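Long-range contacts in alkaline phosphatase (Stenotrophomonas maltophilia R551-3, PDB 5JK4), which probably binds phosphate in the periplasm as a PstS-family protein and is also assigned alkaline phosphatase activity: residues 207-211 against 227-231; 294-300 against 357-362. All blocks are in the same frame, centred on the assembly; numbering follows the deposited sequence.

Contact 1: residues 207-211 against 227-231; sequences GSALY and DVIPS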
loop_
_atom_site.group_PDB
_atom_site.type_symbol
_atom_site.label_atom_id
_atom_site.label_comp_id
_atom_site.label_asym_id
_atom_site.label_seq_id
_atom_site.Cartn_x
_atom_site.Cartn_y
_atom_site.Cartn_z
ATOM N N GLY A 207 7.311 7.568 -4.069
ATOM C CA GLY A 207 6.579 7.674 -5.314
ATOM C C GLY A 207 6.578 9.059 -5.936
ATOM O O GLY A 207 6.536 9.182 -7.164
ATOM N N SER A 208 6.607 10.119 -5.127
ATOM C CA SER A 208 6.604 11.451 -5.724
ATOM C C SER A 208 7.890 11.708 -6.512
ATOM O O SER A 208 7.859 12.309 -7.594
ATOM C CB SER A 208 6.315 12.495 -4.651
ATOM O OG SER A 208 5.032 12.222 -4.080
ATOM N N ALA A 209 9.024 11.190 -6.030
ATOM C CA ALA A 209 10.264 11.302 -6.790
ATOM C C ALA A 209 10.200 10.466 -8.070
ATOM O O ALA A 209 10.737 10.869 -9.113
ATOM C CB ALA A 209 11.445 10.854 -5.933
ATOM N N LEU A 210 9.562 9.294 -8.019
ATOM C CA LEU A 210 9.366 8.511 -9.236
ATOM C C LEU A 210 8.526 9.293 -10.234
ATOM O O LEU A 210 8.863 9.376 -11.422
ATOM C CB LEU A 210 8.720 7.166 -8.903
ATOM C CG LEU A 210 8.505 6.257 -10.117
ATOM C CD1 LEU A 210 8.567 4.787 -9.718
ATOM C CD2 LEU A 210 7.181 6.532 -10.808
ATOM N N TYR A 211 7.437 9.902 -9.752
ATOM C CA TYR A 211 6.561 10.689 -10.608
ATOM C C TYR A 211 7.345 11.796 -11.313
ATOM O O TYR A 211 7.254 11.964 -12.536
ATOM C CB TYR A 211 5.403 11.257 -9.762
ATOM C CG TYR A 211 4.535 12.187 -10.556
ATOM C CD1 TYR A 211 3.483 11.703 -11.314
ATOM C CD2 TYR A 211 4.785 13.549 -10.577
ATOM C CE1 TYR A 211 2.716 12.540 -12.081
ATOM C CE2 TYR A 211 4.022 14.390 -11.345
ATOM C CZ TYR A 211 2.982 13.884 -12.095
ATOM O OH TYR A 211 2.225 14.724 -12.880
ATOM N N ASP A 227 -2.539 9.965 -5.219
ATOM C CA ASP A 227 -2.619 11.256 -4.537
ATOM C C ASP A 227 -1.725 12.304 -5.219
ATOM O O ASP A 227 -2.137 13.461 -5.385
ATOM C CB ASP A 227 -2.296 11.049 -3.045
ATOM C CG ASP A 227 -2.713 12.202 -2.136
ATOM O OD1 ASP A 227 -3.357 13.167 -2.593
ATOM O OD2 ASP A 227 -2.386 12.103 -0.923
ATOM N N VAL A 228 -0.518 11.923 -5.656
ATOM C CA VAL A 228 0.410 12.885 -6.266
ATOM C C VAL A 228 0.043 13.266 -7.693
ATOM O O VAL A 228 0.613 14.222 -8.245
ATOM C CB VAL A 228 1.869 12.383 -6.232
ATOM C CG1 VAL A 228 2.133 11.346 -7.330
ATOM C CG2 VAL A 228 2.848 13.555 -6.344
ATOM N N ILE A 229 -0.847 12.516 -8.323
ATOM C CA ILE A 229 -1.193 12.789 -9.716
ATOM C C ILE A 229 -1.971 14.092 -9.763
ATOM O O ILE A 229 -2.988 14.222 -9.063
ATOM C CB ILE A 229 -2.039 11.642 -10.281
ATOM C CG1 ILE A 229 -1.266 10.321 -10.322
ATOM C CG2 ILE A 229 -2.539 12.006 -11.672
ATOM C CD1 ILE A 229 -0.051 10.336 -11.226
ATOM N N PRO A 230 -1.580 15.056 -10.590
ATOM C CA PRO A 230 -2.361 16.297 -10.635
ATOM C C PRO A 230 -3.760 16.091 -11.182
ATOM O O PRO A 230 -4.716 16.665 -10.639
ATOM C CB PRO A 230 -1.492 17.250 -11.469
ATOM C CG PRO A 230 -0.475 16.436 -12.112
ATOM C CD PRO A 230 -0.352 15.133 -11.396
ATOM N N SER A 231 -3.920 15.263 -12.212
ATOM C CA SER A 231 -5.237 14.921 -12.748
ATOM C C SER A 231 -5.303 13.449 -13.141
ATOM O O SER A 231 -4.596 13.014 -14.063
ATOM C CB SER A 231 -5.563 15.765 -13.973
ATOM O OG SER A 231 -6.748 15.263 -14.544
#

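Contact 2: residues 294-300 against 357-362; sequences GQCYKNA and AGAVNN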
loop_
_atom_site.group_PDB
_atom_site.type_symbol
_atom_site.label_atom_id
_atom_site.label_comp_id
_atom_site.label_asym_id
_atom_site.label_seq_id
_atom_site.Cartn_x
_atom_site.Cartn_y
_atom_site.Cartn_z
ATOM N N GLY A 294 1.473 -1.951 17.442
ATOM C CA GLY A 294 1.472 -2.948 18.490
ATOM C C GLY A 294 0.094 -3.069 19.113
ATOM O O GLY A 294 -0.656 -2.100 19.173
ATOM N N GLN A 295 -0.251 -4.267 19.597
ATOM C CA GLN A 295 -1.418 -4.333 20.467
ATOM C C GLN A 295 -1.130 -3.691 21.812
ATOM O O GLN A 295 -2.040 -3.131 22.437
ATOM C CB GLN A 295 -1.894 -5.765 20.704
ATOM C CG GLN A 295 -3.254 -5.748 21.374
ATOM C CD GLN A 295 -3.742 -7.056 21.929
ATOM O OE1 GLN A 295 -3.177 -8.124 21.696
ATOM N NE2 GLN A 295 -4.840 -6.977 22.665
ATOM N N CYS A 296 0.109 -3.774 22.285
ATOM C CA CYS A 296 0.417 -3.384 23.653
ATOM C C CYS A 296 1.584 -2.406 23.688
ATOM O O CYS A 296 2.612 -2.625 23.043
ATOM C CB CYS A 296 0.744 -4.608 24.516
ATOM S SG CYS A 296 -0.547 -5.896 24.550
ATOM N N TYR A 297 1.424 -1.348 24.483
ATOM C CA TYR A 297 2.410 -0.294 24.671
ATOM C C TYR A 297 2.637 -0.088 26.158
ATOM O O TYR A 297 1.681 0.148 26.903
ATOM C CB TYR A 297 1.907 1.018 24.067
ATOM C CG TYR A 297 1.774 0.982 22.566
ATOM C CD1 TYR A 297 2.856 1.275 21.755
ATOM C CD2 TYR A 297 0.574 0.623 21.952
ATOM C CE1 TYR A 297 2.745 1.242 20.369
ATOM C CE2 TYR A 297 0.451 0.584 20.581
ATOM C CZ TYR A 297 1.538 0.892 19.790
ATOM O OH TYR A 297 1.382 0.855 18.418
ATOM N N LYS A 298 3.892 -0.152 26.592
ATOM C CA LYS A 298 4.184 0.170 27.983
ATOM C C LYS A 298 3.895 1.627 28.298
ATOM O O LYS A 298 3.596 1.954 29.452
ATOM C CB LYS A 298 5.620 -0.196 28.331
ATOM C CG LYS A 298 5.791 -1.708 28.396
ATOM C CD LYS A 298 7.098 -2.149 28.991
ATOM C CE LYS A 298 7.148 -3.658 29.134
ATOM N NZ LYS A 298 7.828 -4.279 27.963
ATOM N N ASN A 299 3.976 2.513 27.304
ATOM C CA ASN A 299 3.565 3.900 27.485
ATOM C C ASN A 299 2.052 3.972 27.306
ATOM O O ASN A 299 1.540 3.859 26.187
ATOM C CB ASN A 299 4.291 4.804 26.496
ATOM C CG ASN A 299 4.028 6.273 26.767
ATOM O OD1 ASN A 299 2.890 6.655 27.000
ATOM N ND2 ASN A 299 5.063 7.097 26.735
ATOM N N ALA A 300 1.331 4.146 28.411
ATOM C CA ALA A 300 -0.130 4.111 28.358
ATOM C C ALA A 300 -0.713 5.244 27.521
ATOM O O ALA A 300 -1.783 5.079 26.922
ATOM C CB ALA A 300 -0.710 4.155 29.768
ATOM N N ALA A 357 -10.651 -8.009 24.342
ATOM C CA ALA A 357 -9.375 -8.691 24.573
ATOM C C ALA A 357 -8.353 -8.431 23.470
ATOM O O ALA A 357 -7.142 -8.526 23.711
ATOM C CB ALA A 357 -9.602 -10.198 24.700
ATOM N N GLY A 358 -8.811 -8.122 22.260
ATOM C CA GLY A 358 -7.920 -7.854 21.151
ATOM C C GLY A 358 -7.511 -6.414 20.993
ATOM O O GLY A 358 -6.778 -6.106 20.052
ATOM N N ALA A 359 -7.946 -5.529 21.883
ATOM C CA ALA A 359 -7.793 -4.098 21.682
ATOM C C ALA A 359 -6.426 -3.602 22.126
ATOM O O ALA A 359 -5.746 -4.207 22.960
ATOM C CB ALA A 359 -8.869 -3.325 22.442
ATOM N N VAL A 360 -6.042 -2.457 21.564
ATOM C CA VAL A 360 -4.801 -1.795 21.939
ATOM C C VAL A 360 -4.857 -1.434 23.415
ATOM O O VAL A 360 -5.747 -0.705 23.869
ATOM C CB VAL A 360 -4.552 -0.577 21.041
ATOM C CG1 VAL A 360 -3.337 0.214 21.518
ATOM C CG2 VAL A 360 -4.363 -1.015 19.587
ATOM N N ASN A 361 -3.887 -1.937 24.171
ATOM C CA ASN A 361 -3.804 -1.748 25.616
ATOM C C ASN A 361 -5.070 -2.197 26.348
ATOM O O ASN A 361 -5.419 -1.651 27.399
ATOM C CB ASN A 361 -3.329 -0.344 26.010
ATOM C CG ASN A 361 -1.823 -0.233 25.953
ATOM O OD1 ASN A 361 -1.172 -1.090 25.389
ATOM N ND2 ASN A 361 -1.262 0.786 26.549
ATOM N N ASN A 362 -5.716 -3.247 25.854
ATOM C CA ASN A 362 -6.693 -3.951 26.670
ATOM C C ASN A 362 -6.051 -4.330 28.004
ATOM O O ASN A 362 -4.971 -4.937 28.012
ATOM C CB ASN A 362 -7.150 -5.224 25.959
ATOM C CG ASN A 362 -7.977 -6.120 26.860
ATOM O OD1 ASN A 362 -7.518 -7.168 27.306
ATOM N ND2 ASN A 362 -9.191 -5.687 27.165
HETATM O O HOH W 1 -3.339 2.758 27.208
#

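Contact 1: residues 207-211 against 227-231
This is a small apolar contact near the protein surface, where the first turn of helix 207-214 packs against the loop joining strand 220-221 to strand 240-241. Tyr211 does most of the work. Its CA-CB bond points toward the loop, and with chi1 in t the side chain runs along three successive residues: Tyr211 CB lies 4.1 Å from Val228 CG1, Tyr211 CE1 is 3.6 Å from Ile229 CD1, and Pro230 CD is 3.6 Å from Tyr211 CZ and touches Tyr211 OH at 3.0 Å. All three meet the ring obliquely. One turn earlier, Ser208 OG touches Val228 CG2 at 3.4 Å, so Val228 sits over the helix start, where Tyr211 N bonds to Gly207 O at 2.8 Å. Ile229 also packs on Val224 and Val238, while Lys335 NZ donates hydrogen bonds to Asp227 O and Ile229 O, tying the loop to a later part of the chain. The 231 Å² of buried surface amounts to plain helix-on-loop packing within a periplasmic binding protein fold, a tyrosine lying along a Val-Ile-Pro run.

Contact 2: residues 294-300 against 357-362
Two irregular segments are joined here by five direct hydrogen bonds, and side-chain amides make four of them. Gln295 reaches out with its chain extended, and its NE2 donates both to Ala357 O (3.0 Å) and to Ala359 O (2.9 Å). The backbone of Gln295 contributes too: its O accepts from Asn361 N at 2.8 Å and receives a CA-H...O contact from Val360 CA at 3.1 Å. Asn361 answers from the other segment by pairing with both polar backbone atoms of Tyr297, OD1 accepting from Tyr297 N (2.8 Å) and ND2 donating to Tyr297 O (3.0 Å). ND2 also donates to a water, 2.9 Å away, which in turn donates to Ala300 O at 2.8 Å. Tyr297 OH accepts from Gly294 N at 3.0 Å and bonds to His57 O, while the ring edge meets Val360, with Tyr297 CE2 3.9 Å from Val360 CG1. Gly294 O, by contrast, is buried without a partner. Asn362 turns its OD1 to Thr365 N, capping helix 363-366, and the Cys296-Cys366 disulfide covalently fastens that helix to the first segment. Asn362 N bonds to Ala359 O at 3.0 Å, closing a type II beta turn, Ala359 to Asn362, with Val360 and Asn361 at its corners and a last residue that is also the N-cap of helix 363-366.

How the contacts relate
Contact 1 and contact 2 lie on opposite sides of the chain's centre, their own centres 36 Å apart and their nearest atoms about 23 Å apart, so they do not touch. They come in series: both segments of contact 1 precede residue 294 in the sequence. They share no helix or strand. The first is a short-range closure over 15 intervening residues, whereas the second spans 56, mostly helical, and brings the C-terminal part of the chain back to the end of strand 286-294. One is apolar and near the surface, the other polar, buried and backed by a disulfide from Cys296 to the helix that follows 357-362: two independent packing sites in distant parts of one binding-protein chain.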